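Local structure of myosin regulatory light chain (Physarum polycephalum, 2BL0) at residues D80-L85 against I129-F134. The protein binds calcium in an EF-hand and serves as a light chain in the regulatory domain of a slime-mould myosin II. Residues are numbered along the deposited sequence; the frame is centred on the assembly and turned at random.
Sequences DAFRAL and INYESF
Phe82 and Tyr131 pack against each other tightly and reciprocally. CB of Phe82 sits over one face of the Tyr131 ring, 3.3 Å from Tyr131 CD1. In return, CB of Tyr131 lies over one face of the Phe82 ring, 3.6 Å from Phe82 CG. Both are CH-pi contacts. The ring planes are only 9° apart, but the side chains run past each other in opposite directions, so the rings barely overlap. Tyr131 has CG between its backbone N and carbonyl carbon (chi1 55°), which lays the ring across helix 75-85. Deeper in, Phe82 CZ meets Phe134 CD2 at 3.8 Å, the side chains roughly perpendicular. On the looser outer side, exposed Arg83 merely brushes the tyrosine, its CD 3.8 Å from Tyr131 OH. That hydroxyl is hydrogen-bonded to Asp86, an inferred calcium ligand. With an alanine in place of Tyr131, Phe82 CB is likely to lose the ring face it rests on, and Asp86 this hydrogen bond. The contact joins the first and last helices of the paired EF-hands, beside the short antiparallel sheet of strands 92-94 and 128-130. Leu98 of helix 95-104 and an apolar side chain of another protein chain also pack on Phe82.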
ATOM      1  N   ASP B  80       4.308 -31.849 -15.405  1.00  9.33           N
ATOM      2  CA  ASP B  80       3.766 -33.094 -15.972  1.00 10.37           C
ATOM      3  C   ASP B  80       2.931 -32.795 -17.226  1.00 10.59           C
ATOM      4  O   ASP B  80       3.029 -33.499 -18.233  1.00 11.46           O
ATOM      5  CB  ASP B  80       2.857 -33.802 -14.955  1.00 10.27           C
ATOM      6  CG  ASP B  80       3.623 -34.522 -13.858  1.00 10.72           C
ATOM      7  OD1 ASP B  80       4.869 -34.579 -13.890  1.00 12.84           O
ATOM      8  OD2 ASP B  80       3.034 -35.082 -12.916  1.00 12.96           O
ATOM      9  N   ALA B  81       2.086 -31.770 -17.135  1.00 10.71           N
ATOM     10  CA  ALA B  81       1.255 -31.347 -18.262  1.00 10.89           C
ATOM     11  C   ALA B  81       2.130 -30.943 -19.430  1.00 10.10           C
ATOM     12  O   ALA B  81       1.932 -31.407 -20.528  1.00 10.34           O
ATOM     13  CB  ALA B  81       0.352 -30.202 -17.873  1.00 10.82           C
ATOM     14  N   PHE B  82       3.117 -30.079 -19.192  1.00 10.30           N
ATOM     15  CA  PHE B  82       3.953 -29.587 -20.282  1.00  9.44           C
ATOM     16  C   PHE B  82       4.835 -30.689 -20.861  1.00 10.08           C
ATOM     17  O   PHE B  82       5.071 -30.739 -22.052  1.00  9.97           O
ATOM     18  CB  PHE B  82       4.810 -28.388 -19.846  1.00  9.81           C
ATOM     19  CG  PHE B  82       4.076 -27.073 -19.870  1.00  7.74           C
ATOM     20  CD1 PHE B  82       3.567 -26.562 -21.055  1.00  6.16           C
ATOM     21  CD2 PHE B  82       3.882 -26.343 -18.708  1.00  6.19           C
ATOM     22  CE1 PHE B  82       2.893 -25.364 -21.081  1.00  6.26           C
ATOM     23  CE2 PHE B  82       3.209 -25.134 -18.728  1.00  6.70           C
ATOM     24  CZ  PHE B  82       2.698 -24.646 -19.914  1.00  7.81           C
ATOM     25  N   ARG B  83       5.313 -31.587 -20.018  1.00 10.34           N
ATOM     26  CA  ARG B  83       6.113 -32.705 -20.504  1.00 11.28           C
ATOM     27  C   ARG B  83       5.305 -33.578 -21.473  1.00 11.68           C
ATOM     28  O   ARG B  83       5.848 -34.096 -22.447  1.00 10.83           O
ATOM     29  CB  ARG B  83       6.593 -33.549 -19.338  1.00 11.31           C
ATOM     30  CG  ARG B  83       7.504 -34.699 -19.753  1.00 13.53           C
ATOM     31  CD  ARG B  83       8.766 -34.257 -20.456  1.00 18.26           C
ATOM     32  NE  ARG B  83       9.821 -35.226 -20.183  1.00 23.21           N
ATOM     33  CZ  ARG B  83      10.307 -36.108 -21.040  1.00 26.98           C
ATOM     34  NH1 ARG B  83       9.869 -36.164 -22.303  1.00 28.44           N
ATOM     35  NH2 ARG B  83      11.259 -36.950 -20.620  1.00 26.29           N
ATOM     36  N   ALA B  84       4.021 -33.733 -21.186  1.00 12.43           N
ATOM     37  CA  ALA B  84       3.124 -34.534 -22.012  1.00 13.22           C
ATOM     38  C   ALA B  84       2.840 -33.863 -23.353  1.00 13.89           C
ATOM     39  O   ALA B  84       2.407 -34.527 -24.306  1.00 14.55           O
ATOM     40  CB  ALA B  84       1.821 -34.771 -21.266  1.00 13.64           C
ATOM     41  N   LEU B  85       3.050 -32.546 -23.408  1.00 14.02           N
ATOM     42  CA  LEU B  85       2.902 -31.746 -24.624  1.00 14.42           C
ATOM     43  C   LEU B  85       4.228 -31.529 -25.365  1.00 14.68           C
ATOM     44  O   LEU B  85       4.237 -31.019 -26.487  1.00 15.11           O
ATOM     45  CB  LEU B  85       2.262 -30.401 -24.274  1.00 14.63           C
ATOM     46  CG  LEU B  85       0.885 -30.509 -23.595  1.00 15.99           C
ATOM     47  CD1 LEU B  85       0.412 -29.192 -23.001  1.00 17.24           C
ATOM     48  CD2 LEU B  85      -0.128 -31.054 -24.582  1.00 18.10           C
ATOM     49  N   ILE B 129       9.244 -21.743 -26.734  1.00  9.94           N
ATOM     50  CA  ILE B 129       9.404 -21.190 -25.393  1.00  9.12           C
ATOM     51  C   ILE B 129       9.808 -22.311 -24.454  1.00  8.09           C
ATOM     52  O   ILE B 129       9.437 -23.460 -24.651  1.00  7.84           O
ATOM     53  CB  ILE B 129       8.123 -20.483 -24.885  1.00  9.47           C
ATOM     54  CG1 ILE B 129       6.965 -21.463 -24.721  1.00 11.29           C
ATOM     55  CG2 ILE B 129       7.725 -19.368 -25.833  1.00 10.25           C
ATOM     56  CD1 ILE B 129       6.714 -21.879 -23.312  1.00 15.57           C
ATOM     57  N   ASN B 130      10.569 -21.968 -23.432  1.00  6.94           N
ATOM     58  CA  ASN B 130      10.981 -22.948 -22.440  1.00  6.24           C
ATOM     59  C   ASN B 130       9.903 -23.006 -21.382  1.00  6.32           C
ATOM     60  O   ASN B 130       9.698 -22.031 -20.643  1.00  5.36           O
ATOM     61  CB  ASN B 130      12.329 -22.545 -21.834  1.00  6.59           C
ATOM     62  CG  ASN B 130      12.842 -23.548 -20.820  1.00  6.18           C
ATOM     63  OD1 ASN B 130      12.308 -23.639 -19.727  1.00  8.07           O
ATOM     64  ND2 ASN B 130      13.914 -24.286 -21.171  1.00  7.20           N
ATOM     65  N   TYR B 131       9.208 -24.142 -21.301  1.00  6.47           N
ATOM     66  CA  TYR B 131       8.024 -24.217 -20.465  1.00  7.03           C
ATOM     67  C   TYR B 131       8.351 -24.275 -18.982  1.00  6.47           C
ATOM     68  O   TYR B 131       7.583 -23.784 -18.199  1.00  6.63           O
ATOM     69  CB  TYR B 131       7.055 -25.337 -20.899  1.00  7.10           C
ATOM     70  CG  TYR B 131       7.634 -26.720 -20.986  1.00  6.68           C
ATOM     71  CD1 TYR B 131       7.997 -27.420 -19.848  1.00  8.76           C
ATOM     72  CD2 TYR B 131       7.809 -27.341 -22.217  1.00  9.10           C
ATOM     73  CE1 TYR B 131       8.530 -28.718 -19.930  1.00  8.47           C
ATOM     74  CE2 TYR B 131       8.344 -28.630 -22.316  1.00  9.33           C
ATOM     75  CZ  TYR B 131       8.696 -29.312 -21.161  1.00  9.43           C
ATOM     76  OH  TYR B 131       9.226 -30.575 -21.256  1.00  9.34           O
ATOM     77  N   GLU B 132       9.480 -24.856 -18.571  1.00  5.90           N
ATOM     78  CA  GLU B 132       9.857 -24.766 -17.157  1.00  6.47           C
ATOM     79  C   GLU B 132      10.079 -23.315 -16.706  1.00  6.47           C
ATOM     80  O   GLU B 132       9.713 -22.948 -15.574  1.00  6.81           O
ATOM     81  CB  GLU B 132      11.085 -25.614 -16.862  1.00  6.90           C
ATOM     82  CG  GLU B 132      11.328 -25.797 -15.362  1.00  6.05           C
ATOM     83  CD  GLU B 132      12.050 -24.635 -14.680  1.00  7.63           C
ATOM     84  OE1 GLU B 132      12.847 -23.944 -15.349  1.00  7.30           O
ATOM     85  OE2 GLU B 132      11.822 -24.429 -13.449  1.00  8.67           O
ATOM     86  N   SER B 133      10.648 -22.482 -17.570  1.00  6.42           N
ATOM     87  CA  SER B 133      10.808 -21.057 -17.252  1.00  7.42           C
ATOM     88  C   SER B 133       9.432 -20.398 -17.123  1.00  6.59           C
ATOM     89  O   SER B 133       9.243 -19.521 -16.294  1.00  7.44           O
ATOM     90  CB  SER B 133      11.638 -20.310 -18.301  1.00  7.81           C
ATOM     91  OG  SER B 133      12.979 -20.800 -18.354  1.00 13.24           O
ATOM     92  N   PHE B 134       8.472 -20.847 -17.930  1.00  5.68           N
ATOM     93  CA  PHE B 134       7.112 -20.322 -17.882  1.00  6.20           C
ATOM     94  C   PHE B 134       6.454 -20.729 -16.568  1.00  5.72           C
ATOM     95  O   PHE B 134       5.878 -19.892 -15.889  1.00  5.87           O
ATOM     96  CB  PHE B 134       6.312 -20.797 -19.112  1.00  6.75           C
ATOM     97  CG  PHE B 134       4.887 -20.264 -19.164  1.00  7.38           C
ATOM     98  CD1 PHE B 134       4.637 -18.921 -19.393  1.00 10.46           C
ATOM     99  CD2 PHE B 134       3.807 -21.114 -18.943  1.00  9.33           C
ATOM    100  CE1 PHE B 134       3.316 -18.429 -19.430  1.00 11.75           C
ATOM    101  CE2 PHE B 134       2.500 -20.645 -18.992  1.00  8.88           C
ATOM    102  CZ  PHE B 134       2.249 -19.309 -19.218  1.00 10.29           C
TER